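Local coordinates for lipoprotein (Colwellia psychrerythraea, PDB 3O0Y), which is a putative lipoprotein of unknown function whose family falls in a metallopeptidase clan, so that a peptidase-like role is possible but unproven, at residues Tyr404-Val409 with Leu450-Ala455; Phe459-Ala464 with Gly591-Ala596. All coordinates share one frame; numbering follows the deposited sequence.

Interaction 1: Tyr404-Val409 with Leu450-Ala455; sequences YTSPAV and LNLDQA
One side chain, that of Leu452, makes every contact of its segment with Ser406, Pro407 and Val409, and no hydrogen bond crosses between 404-409 and 450-455. Its two methyls divide the work. CD1 settles against the proline ring, 3.8 Å from Pro407 CD and 4.0 Å from Pro407 CG, the two side chains crossing obliquely. The same methyl lies 3.9 Å from Ser406 OG, while CD2 turns to Val409 and stands a looser 4.4 Å from its CG2. A chi1 of -74° at Leu452 sets CG opposite the carbonyl carbon and sends the branch out toward the loop. Ser406 OG spends its proton inside its own segment: it donates to Pro407 O at 2.8 Å, in the plane of that carbonyl and onto a lone pair, with a C=O...OG angle of 127°. This bond fixes the rotation of the hydroxyl against the neighbouring carbonyl and leaves it beside an apolar methyl. Replacing Ser406 by alanine would probably leave Pro407 O without this donor and open a small gap beside Leu452 CD1. Further out, Pro407 also packs on Tyr384, Leu452 on Ile463, and Tyr404 OH bonds to His445 ND1. The contact thus joins the loop leaving edge strand 402-405 of the small three-stranded sheet to helix 444-452. An edge strand running beside a histidine-bearing helix is consistent with the metallopeptidase-like fold of this family's clan.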
loop_
_atom_site.group_PDB
_atom_site.type_symbol
_atom_site.label_atom_id
_atom_site.label_comp_id
_atom_site.label_asym_id
_atom_site.label_seq_id
_atom_site.Cartn_x
_atom_site.Cartn_y
_atom_site.Cartn_z
ATOM N N TYR A 404 -5.741 -1.686 4.663
ATOM C CA TYR A 404 -6.112 -0.507 5.426
ATOM C C TYR A 404 -6.102 0.640 4.434
ATOM O O TYR A 404 -5.140 0.786 3.646
ATOM C CB TYR A 404 -5.105 -0.193 6.545
ATOM C CG TYR A 404 -5.398 1.110 7.239
ATOM C CD1 TYR A 404 -6.416 1.223 8.104
ATOM C CD2 TYR A 404 -4.663 2.252 6.968
ATOM C CE1 TYR A 404 -6.697 2.427 8.724
ATOM C CE2 TYR A 404 -4.916 3.436 7.568
ATOM C CZ TYR A 404 -5.948 3.556 8.401
ATOM O OH TYR A 404 -6.224 4.749 8.998
ATOM N N THR A 405 -7.153 1.435 4.473
ATOM C CA THR A 405 -7.202 2.743 3.750
ATOM C C THR A 405 -7.235 3.914 4.671
ATOM O O THR A 405 -7.905 3.873 5.689
ATOM C CB THR A 405 -8.385 2.802 2.771
ATOM O OG1 THR A 405 -9.612 2.520 3.455
ATOM C CG2 THR A 405 -8.201 1.763 1.643
ATOM N N SER A 406 -6.381 4.906 4.376
ATOM C CA SER A 406 -6.253 6.080 5.247
ATOM C C SER A 406 -7.545 6.896 5.361
ATOM O O SER A 406 -8.375 6.916 4.435
ATOM C CB SER A 406 -5.173 6.964 4.681
ATOM O OG SER A 406 -5.165 8.278 5.324
ATOM N N PRO A 407 -7.734 7.543 6.503
ATOM C CA PRO A 407 -8.812 8.561 6.527
ATOM C C PRO A 407 -8.535 9.735 5.556
ATOM O O PRO A 407 -7.415 9.977 5.154
ATOM C CB PRO A 407 -8.755 9.091 7.936
ATOM C CG PRO A 407 -7.706 8.243 8.686
ATOM C CD PRO A 407 -6.823 7.691 7.630
ATOM N N ALA A 408 -9.578 10.444 5.192
ATOM C CA ALA A 408 -9.405 11.765 4.603
ATOM C C ALA A 408 -8.794 12.671 5.680
ATOM O O ALA A 408 -9.075 12.469 6.879
ATOM C CB ALA A 408 -10.817 12.291 4.188
ATOM N N VAL A 409 -7.968 13.627 5.275
ATOM C CA VAL A 409 -7.274 14.489 6.234
ATOM C C VAL A 409 -8.258 15.083 7.217
ATOM O O VAL A 409 -8.041 15.088 8.420
ATOM C CB VAL A 409 -6.425 15.552 5.573
ATOM C CG1 VAL A 409 -5.643 16.349 6.627
ATOM C CG2 VAL A 409 -5.517 14.914 4.620
ATOM N N LEU A 450 -1.683 8.986 13.421
ATOM C CA LEU A 450 -0.733 9.858 14.133
ATOM C C LEU A 450 0.058 10.733 13.156
ATOM O O LEU A 450 0.281 11.892 13.439
ATOM C CB LEU A 450 0.169 9.058 15.083
ATOM C CG LEU A 450 -0.492 8.578 16.350
ATOM C CD1 LEU A 450 0.431 7.535 17.096
ATOM C CD2 LEU A 450 -0.887 9.802 17.314
ATOM N N ASN A 451 0.511 10.174 12.036
ATOM C CA ASN A 451 1.278 10.972 11.104
ATOM C C ASN A 451 0.411 12.106 10.549
ATOM O O ASN A 451 0.902 13.241 10.466
ATOM C CB ASN A 451 1.749 10.124 9.972
ATOM C CG ASN A 451 2.863 10.764 9.168
ATOM O OD1 ASN A 451 3.209 11.980 9.317
ATOM N ND2 ASN A 451 3.432 9.975 8.295
ATOM N N LEU A 452 -0.875 11.820 10.265
ATOM C CA LEU A 452 -1.743 12.875 9.767
ATOM C C LEU A 452 -1.924 13.978 10.777
ATOM O O LEU A 452 -1.965 15.172 10.420
ATOM C CB LEU A 452 -3.108 12.317 9.439
ATOM C CG LEU A 452 -3.217 11.500 8.202
ATOM C CD1 LEU A 452 -4.689 10.842 8.172
ATOM C CD2 LEU A 452 -2.881 12.280 6.893
ATOM N N ASP A 453 -1.941 13.618 12.079
ATOM C CA ASP A 453 -2.079 14.593 13.122
ATOM C C ASP A 453 -0.867 15.589 13.321
ATOM O O ASP A 453 -1.002 16.586 14.071
ATOM C CB ASP A 453 -2.328 13.934 14.462
ATOM C CG ASP A 453 -3.762 13.503 14.699
ATOM O OD1 ASP A 453 -4.719 14.039 14.096
ATOM O OD2 ASP A 453 -3.904 12.537 15.540
ATOM N N GLN A 454 0.270 15.328 12.692
ATOM C CA GLN A 454 1.428 16.205 12.776
ATOM C C GLN A 454 1.311 17.420 11.906
ATOM O O GLN A 454 2.004 17.600 10.891
ATOM C CB GLN A 454 2.735 15.418 12.569
ATOM C CG GLN A 454 2.821 14.131 13.426
ATOM C CD GLN A 454 2.479 14.323 14.900
ATOM O OE1 GLN A 454 1.569 13.630 15.419
ATOM N NE2 GLN A 454 3.103 15.258 15.538
ATOM N N ALA A 455 0.383 18.277 12.273
ATOM C CA ALA A 455 -0.044 19.302 11.370
ATOM C C ALA A 455 0.999 20.404 11.200
ATOM O O ALA A 455 0.847 21.238 10.276
ATOM C CB ALA A 455 -1.355 19.951 11.891
#

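Interaction 2: Phe459-Ala464 with Gly591-Ala596; sequences FLRRIA and GAVPMA
Arg461 and Ala464 meet the 591-594 part of the loop between helices 580-588 and 595-608, a water-bridged loop contact in a largely helical chain. It joins the short helix 459-462 to the start of the C-terminal helix 595-608, which is entered through Pro594, the N-cap residue; one water bridges what the direct contacts leave apart. Ala464 and Ala592 are the closest backbone pair, and here the packing is small on small: Ala464 O approaches Ala592 CB to 3.3 Å, and the two CB atoms are 4.2 Å apart. In return Ala464 CB rests 3.7 Å from Ala592 O. The arginine makes the other direct touch, its NH2 lying 3.3 Å from Val593 CG1 as the two side chains slant across each other. A bend at chi3 (63°) in Arg461 carries the guanidinium round so that NE serves the same water as the residue's own carbonyl, and the water sits in the guanidinium plane, at its edge. No direct hydrogen bond links the two segments, so this water is the polar joint between them.

The next shell fixes these groups. Arg461 NH1 bonds to Asn105 OD1 on helix 100-117, whose Val108 and Met109 also touch the arginine, while Leu112 lies against Ala464. On the side of the loop, Tyr469 of helix 467-483 packs on both Ala592 and Val593, and Met595 N, in the first turn of the helix, bonds to Asp297 OD2. Gly591, in this loop, has a positive phi of 81°, a value most other residues avoid. Three bonds hold the water: it accepts from Arg461 NE at 2.8 Å, donates to Arg461 O at 2.8 Å, and donates to Ala592 O at 2.7 Å.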
loop_
_atom_site.group_PDB
_atom_site.type_symbol
_atom_site.label_atom_id
_atom_site.label_comp_id
_atom_site.label_asym_id
_atom_site.label_seq_id
_atom_site.Cartn_x
_atom_site.Cartn_y
_atom_site.Cartn_z
ATOM N N PHE A 459 2.992 19.390 4.268
ATOM C CA PHE A 459 1.906 18.457 4.010
ATOM C C PHE A 459 2.364 17.124 3.480
ATOM O O PHE A 459 1.920 16.080 3.966
ATOM C CB PHE A 459 0.851 18.977 3.056
ATOM C CG PHE A 459 -0.296 18.058 2.911
ATOM C CD1 PHE A 459 -1.314 18.041 3.811
ATOM C CD2 PHE A 459 -0.345 17.220 1.824
ATOM C CE1 PHE A 459 -2.394 17.140 3.623
ATOM C CE2 PHE A 459 -1.361 16.322 1.655
ATOM C CZ PHE A 459 -2.378 16.272 2.572
ATOM N N LEU A 460 3.324 17.088 2.571
ATOM C CA LEU A 460 3.698 15.783 2.059
ATOM C C LEU A 460 4.346 14.879 3.125
ATOM O O LEU A 460 4.264 13.641 3.036
ATOM C CB LEU A 460 4.670 15.948 0.887
ATOM C CG LEU A 460 4.041 16.389 -0.447
ATOM C CD1 LEU A 460 5.140 16.459 -1.584
ATOM C CD2 LEU A 460 2.872 15.511 -0.890
ATOM N N ARG A 461 4.888 15.496 4.170
ATOM C CA ARG A 461 5.369 14.743 5.308
ATOM C C ARG A 461 4.289 14.105 6.146
ATOM O O ARG A 461 4.548 13.077 6.793
ATOM C CB ARG A 461 6.261 15.551 6.243
ATOM C CG ARG A 461 7.695 15.675 5.637
ATOM C CD ARG A 461 8.688 15.970 6.760
ATOM N NE ARG A 461 8.795 14.908 7.776
ATOM C CZ ARG A 461 9.520 14.974 8.873
ATOM N NH1 ARG A 461 10.242 16.058 9.206
ATOM N NH2 ARG A 461 9.527 13.950 9.712
ATOM N N ARG A 462 3.088 14.652 6.104
ATOM C CA ARG A 462 1.987 14.079 6.829
ATOM C C ARG A 462 1.396 12.797 6.202
ATOM O O ARG A 462 0.744 12.014 6.883
ATOM C CB ARG A 462 0.864 15.095 7.090
ATOM C CG ARG A 462 1.346 16.261 7.872
ATOM C CD ARG A 462 0.418 17.391 7.874
ATOM N NE ARG A 462 -0.829 17.036 8.528
ATOM C CZ ARG A 462 -1.930 17.800 8.510
ATOM N NH1 ARG A 462 -1.912 18.990 7.916
ATOM N NH2 ARG A 462 -3.015 17.438 9.168
ATOM N N ILE A 463 1.640 12.589 4.926
ATOM C CA ILE A 463 1.169 11.419 4.168
ATOM C C ILE A 463 2.301 10.644 3.487
ATOM O O ILE A 463 2.062 9.871 2.538
ATOM C CB ILE A 463 0.184 11.841 3.081
ATOM C CG1 ILE A 463 0.779 12.909 2.167
ATOM C CG2 ILE A 463 -1.084 12.471 3.749
ATOM C CD1 ILE A 463 0.068 12.989 0.731
ATOM N N ALA A 464 3.535 10.863 3.931
ATOM C CA ALA A 464 4.731 10.366 3.236
ATOM C C ALA A 464 4.623 8.849 3.134
ATOM O O ALA A 464 4.466 8.200 4.165
ATOM C CB ALA A 464 6.004 10.746 4.099
ATOM N N GLY A 591 6.406 11.099 12.188
ATOM C CA GLY A 591 5.893 10.742 10.869
ATOM C C GLY A 591 6.715 9.661 10.195
ATOM O O GLY A 591 7.784 9.287 10.647
ATOM N N ALA A 592 6.233 9.227 9.044
ATOM C CA ALA A 592 6.932 8.275 8.218
ATOM C C ALA A 592 8.156 8.946 7.614
ATOM O O ALA A 592 8.074 10.047 7.059
ATOM C CB ALA A 592 5.979 7.730 7.055
ATOM N N VAL A 593 9.297 8.296 7.753
ATOM C CA VAL A 593 10.614 8.896 7.398
ATOM C C VAL A 593 11.546 7.785 6.868
ATOM O O VAL A 593 11.353 6.616 7.125
ATOM C CB VAL A 593 11.266 9.558 8.633
ATOM C CG1 VAL A 593 10.523 10.889 9.071
ATOM C CG2 VAL A 593 11.287 8.541 9.866
ATOM N N PRO A 594 12.609 8.164 6.159
ATOM C CA PRO A 594 13.688 7.230 5.859
ATOM C C PRO A 594 14.336 6.758 7.112
ATOM O O PRO A 594 14.331 7.456 8.145
ATOM C CB PRO A 594 14.669 8.073 5.036
ATOM C CG PRO A 594 14.034 9.339 4.766
ATOM C CD PRO A 594 12.901 9.534 5.695
ATOM N N MET A 595 14.837 5.534 7.081
ATOM C CA MET A 595 15.584 5.000 8.188
ATOM C C MET A 595 16.687 5.895 8.738
ATOM O O MET A 595 16.900 5.948 9.958
ATOM C CB MET A 595 16.055 3.565 7.899
ATOM C CG MET A 595 14.817 2.472 7.810
ATOM S SD MET A 595 13.742 2.200 9.253
ATOM C CE MET A 595 12.371 3.289 8.704
ATOM N N ALA A 596 17.373 6.625 7.863
ATOM C CA ALA A 596 18.463 7.484 8.319
ATOM C C ALA A 596 17.923 8.599 9.233
ATOM O O ALA A 596 18.564 8.945 10.230
ATOM C CB ALA A 596 19.194 8.088 7.143
HETATM O O HOH W 1 7.248 12.568 7.521
#

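How the interactions relate
The two contacts lie in series along the chain, interaction 1 closing at 455 just before interaction 2 opens at 459, and their centres are 12 Å apart on the same side of the molecule's centre. Helices 444-452 and 459-462 are consecutive, so one short connection links a segment of each contact. Across it, Arg462 NH2 stands 2.8 Å from Leu452 O, probably a hydrogen bond, and Val409 also touches Phe459 and Arg462. Interaction 1 includes the end of strand 402-405 of the small sheet, interaction 2 the start of helix 595-608. Together they join the sheet, the two consecutive helices and the C-terminal helix within one family region.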